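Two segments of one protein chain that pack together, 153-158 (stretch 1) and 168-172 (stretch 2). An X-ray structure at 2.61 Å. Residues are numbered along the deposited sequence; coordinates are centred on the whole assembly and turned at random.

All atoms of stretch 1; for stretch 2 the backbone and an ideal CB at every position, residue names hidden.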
ATOM      1  N   THR A 153      10.185  -4.348  12.647  1.00 15.06           N
ATOM      2  CA  THR A 153       9.158  -5.292  12.185  1.00 15.54           C
ATOM      3  C   THR A 153       7.868  -5.071  12.968  1.00 22.43           C
ATOM      4  O   THR A 153       7.900  -4.809  14.167  1.00 21.61           O
ATOM      5  CB  THR A 153       9.640  -6.738  12.216  1.00 22.42           C
ATOM      6  OG1 THR A 153      10.027  -7.094  13.552  1.00 21.29           O
ATOM      7  CG2 THR A 153      10.776  -6.988  11.231  1.00 19.72           C
ATOM      8  N   LEU A 154       6.736  -5.118  12.275  1.00 21.37           N
ATOM      9  CA  LEU A 154       5.455  -4.871  12.903  1.00 21.58           C
ATOM     10  C   LEU A 154       4.506  -6.059  12.822  1.00 24.86           C
ATOM     11  O   LEU A 154       4.520  -6.838  11.865  1.00 23.66           O
ATOM     12  CB  LEU A 154       4.801  -3.593  12.342  1.00 22.20           C
ATOM     13  CG  LEU A 154       5.603  -2.281  12.447  1.00 26.88           C
ATOM     14  CD1 LEU A 154       5.029  -1.245  11.541  1.00 27.62           C
ATOM     15  CD2 LEU A 154       5.647  -1.760  13.871  1.00 25.57           C
ATOM     16  N   LYS A 155       3.724  -6.212  13.884  1.00 21.40           N
ATOM     17  CA  LYS A 155       2.712  -7.247  14.062  1.00 20.75           C
ATOM     18  C   LYS A 155       1.366  -6.535  14.102  1.00 24.29           C
ATOM     19  O   LYS A 155       1.325  -5.313  14.192  1.00 22.92           O
ATOM     20  CB  LYS A 155       2.960  -8.027  15.365  1.00 21.53           C
ATOM     21  CG  LYS A 155       3.989  -9.128  15.228  1.00 33.11           C
ATOM     22  CD  LYS A 155       3.347 -10.497  15.002  1.00 43.17           C
ATOM     23  CE  LYS A 155       4.374 -11.576  14.793  1.00 58.25           C
ATOM     24  NZ  LYS A 155       5.061 -11.976  16.057  1.00 72.75           N
ATOM     25  N   ASP A 156       0.274  -7.292  14.013  1.00 21.81           N
ATOM     26  CA  ASP A 156      -1.070  -6.738  14.053  1.00 21.49           C
ATOM     27  C   ASP A 156      -1.251  -5.867  15.286  1.00 26.69           C
ATOM     28  O   ASP A 156      -0.755  -6.209  16.366  1.00 26.23           O
ATOM     29  CB  ASP A 156      -2.116  -7.856  14.027  1.00 22.86           C
ATOM     30  CG  ASP A 156      -3.525  -7.363  13.755  1.00 36.88           C
ATOM     31  OD1 ASP A 156      -3.707  -6.589  12.789  1.00 38.67           O
ATOM     32  OD2 ASP A 156      -4.453  -7.778  14.490  1.00 41.73           O
ATOM     33  N   GLN A 157      -1.918  -4.705  15.089  1.00 23.72           N
ATOM     34  CA  GLN A 157      -2.284  -3.706  16.100  1.00 23.03           C
ATOM     35  C   GLN A 157      -1.144  -2.856  16.612  1.00 27.67           C
ATOM     36  O   GLN A 157      -1.358  -2.073  17.542  1.00 28.63           O
ATOM     37  CB  GLN A 157      -3.085  -4.330  17.268  1.00 24.02           C
ATOM     38  CG  GLN A 157      -4.381  -5.010  16.872  1.00 29.78           C
ATOM     39  CD  GLN A 157      -5.308  -4.073  16.140  1.00 50.50           C
ATOM     40  OE1 GLN A 157      -5.657  -4.314  14.983  1.00 47.59           O
ATOM     41  NE2 GLN A 157      -5.687  -2.960  16.778  1.00 38.88           N
ATOM     42  N   ASP A 158       0.062  -2.994  16.022  1.00 23.50           N
ATOM     43  CA  ASP A 158       1.229  -2.198  16.414  1.00 22.46           C
ATOM     44  C   ASP A 158       1.018  -0.763  16.015  1.00 24.86           C
ATOM     45  O   ASP A 158       0.502  -0.510  14.936  1.00 24.48           O
ATOM     46  CB  ASP A 158       2.536  -2.755  15.818  1.00 23.80           C
ATOM     47  CG  ASP A 158       3.088  -3.993  16.530  1.00 32.32           C
ATOM     48  OD1 ASP A 158       2.572  -4.340  17.609  1.00 29.77           O
ATOM     49  OD2 ASP A 158       4.064  -4.589  16.020  1.00 42.24           O
ATOM     50  N   UNK A 168      -2.144   2.639  13.075  1.00 21.04           N
ATOM     51  CA  UNK A 168      -2.249   1.276  13.578  1.00 20.45           C
ATOM     52  C   UNK A 168      -2.141   0.363  12.381  1.00 24.11           C
ATOM     53  O   UNK A 168      -2.863   0.558  11.393  1.00 24.26           O
ATOM     54  CB  UNK A 168      -3.550   1.043  14.348  1.00 20.45           C
ATOM     55  N   UNK A 169      -1.242  -0.628  12.461  1.00 19.42           N
ATOM     56  CA  UNK A 169      -1.081  -1.611  11.399  1.00 18.55           C
ATOM     57  C   UNK A 169      -2.154  -2.676  11.583  1.00 21.02           C
ATOM     58  O   UNK A 169      -2.292  -3.235  12.668  1.00 20.64           O
ATOM     59  CB  UNK A 169       0.320  -2.225  11.411  1.00 18.55           C
ATOM     60  N   UNK A 170      -2.896  -2.967  10.519  1.00 17.21           N
ATOM     61  CA  UNK A 170      -3.909  -4.014  10.531  1.00 16.59           C
ATOM     62  C   UNK A 170      -3.400  -5.121   9.604  1.00 21.24           C
ATOM     63  O   UNK A 170      -3.340  -4.924   8.387  1.00 21.81           O
ATOM     64  CB  UNK A 170      -5.277  -3.488  10.093  1.00 16.59           C
ATOM     65  N   UNK A 171      -2.991  -6.263  10.179  1.00 16.51           N
ATOM     66  CA  UNK A 171      -2.498  -7.407   9.429  1.00 16.54           C
ATOM     67  C   UNK A 171      -3.629  -7.992   8.575  1.00 21.79           C
ATOM     68  O   UNK A 171      -4.628  -8.492   9.113  1.00 22.26           O
ATOM     69  CB  UNK A 171      -1.928  -8.466  10.374  1.00 16.54           C
ATOM     70  N   UNK A 172      -3.499  -7.854   7.237  1.00 17.70           N
ATOM     71  CA  UNK A 172      -4.466  -8.338   6.248  1.00 17.14           C
ATOM     72  C   UNK A 172      -3.755  -9.247   5.222  1.00 23.85           C
ATOM     73  O   UNK A 172      -3.557  -8.825   4.073  1.00 24.97           O
ATOM     74  CB  UNK A 172      -5.148  -7.163   5.546  1.00 17.14           C
TER

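Stretch 1 ends in a type II turn, Lys155 to Asp158, closed by Asp158 N to Lys155 O at 3.2 Å and braced by Lys155 N donating to Asp158 OD2 at 2.7 Å.

At position 168 the CA-to-CB bond runs sideways, and the ideal CB lies 4.4 Å from Asp158 O. That carbonyl is already engaged by the backbone: the CA of 168 makes a CA-H...O contact with Asp158 O at 3.5 Å. Nearby hangs the end of the Gln157 side chain, so a small or beta-branched residue, or a modest polar one, would suit. The residue is Thr168, chi1 in m, whose CG2 comes 3.8 Å from Gln157 NE2; its OG1 is hydrogen-bonded elsewhere in the structure.

Position 169 is held by the backbone twice. Its N donates to Asp158 O at 3.0 Å, nearly straight at 171°, and its O accepts from Gln157 N at 2.9 Å. Both bonds are made by main-chain atoms and ask of the residue only that it not be proline, so the choice rests on the CB, which points sideways, 4.3 Å from Lys155 O and 4.8 Å from Leu154 CB. With the branched end of Leu154 nearby, an aliphatic residue is the natural reading: leucine, isoleucine, valine or methionine. Leu169 fills it, with more area covered than any other residue of the pair. Its CD1 meets Leu154 CD1 at 3.8 Å, while its CD2 comes 3.8 Å from Lys155 O.

At 170 the CB turns away, as alternation along a strand would suggest. Asp156 OD1 is 4.4 Å from the ideal CB and Gln157 OE1 5.0 Å, so a polar donor could be entertained, but an aliphatic chain is equally compatible. Leu170, m then t, brings its end back until CD2 lies 3.3 Å from Gln157 OE1.

Position 171 points its CB toward stretch 1, yet the feature that matters is its amide: N donates to Asp156 OD1 at 2.7 Å and 159°. The carboxylate thus takes a main-chain donor, which nearly any residue but proline could supply. Since Asp156 OD1 is only 3.5 Å from the ideal CB of 171, an acidic side chain looks less welcome; a neutral or basic one fits. His171, chi1 in t, leads its ring away from the turn, and its ND1 is hydrogen-bonded elsewhere in the structure.

At 172 nothing of stretch 1 comes within 5.5 Å of the ideal CB, so this contact sets no preference. His172 is the residue.

Stretch 2, residues 168-172: TLLHH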
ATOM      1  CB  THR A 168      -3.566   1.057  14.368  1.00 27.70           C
ATOM      2  OG1 THR A 168      -3.612   1.959  15.461  1.00 34.46           O
ATOM      3  CG2 THR A 168      -3.706  -0.357  14.906  1.00 20.93           C
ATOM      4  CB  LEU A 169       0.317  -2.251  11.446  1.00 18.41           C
ATOM      5  CG  LEU A 169       0.681  -3.139  10.243  1.00 21.75           C
ATOM      6  CD1 LEU A 169       2.086  -2.836   9.740  1.00 20.56           C
ATOM      7  CD2 LEU A 169       0.505  -4.608  10.573  1.00 22.62           C
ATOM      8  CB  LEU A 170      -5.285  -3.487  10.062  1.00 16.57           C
ATOM      9  CG  LEU A 170      -5.850  -2.238  10.772  1.00 21.57           C
ATOM     10  CD1 LEU A 170      -7.037  -1.680  10.033  1.00 21.44           C
ATOM     11  CD2 LEU A 170      -6.212  -2.525  12.216  1.00 22.90           C
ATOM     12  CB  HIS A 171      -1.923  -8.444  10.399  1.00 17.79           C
ATOM     13  CG  HIS A 171      -1.234  -9.610   9.749  1.00 21.50           C
ATOM     14  ND1 HIS A 171      -0.137  -9.437   8.910  1.00 23.12           N
ATOM     15  CD2 HIS A 171      -1.468 -10.936   9.879  1.00 22.45           C
ATOM     16  CE1 HIS A 171       0.223 -10.652   8.533  1.00 21.67           C
ATOM     17  NE2 HIS A 171      -0.546 -11.582   9.085  1.00 21.94           N
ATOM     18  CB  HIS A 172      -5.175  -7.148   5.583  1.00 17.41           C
ATOM     19  CG  HIS A 172      -6.087  -6.388   6.512  1.00 20.53           C
ATOM     20  ND1 HIS A 172      -6.375  -5.054   6.304  1.00 21.80           N
ATOM     21  CD2 HIS A 172      -6.741  -6.800   7.626  1.00 20.98           C
ATOM     22  CE1 HIS A 172      -7.170  -4.694   7.299  1.00 20.39           C
ATOM     23  NE2 HIS A 172      -7.425  -5.711   8.110  1.00 20.59           N
TER
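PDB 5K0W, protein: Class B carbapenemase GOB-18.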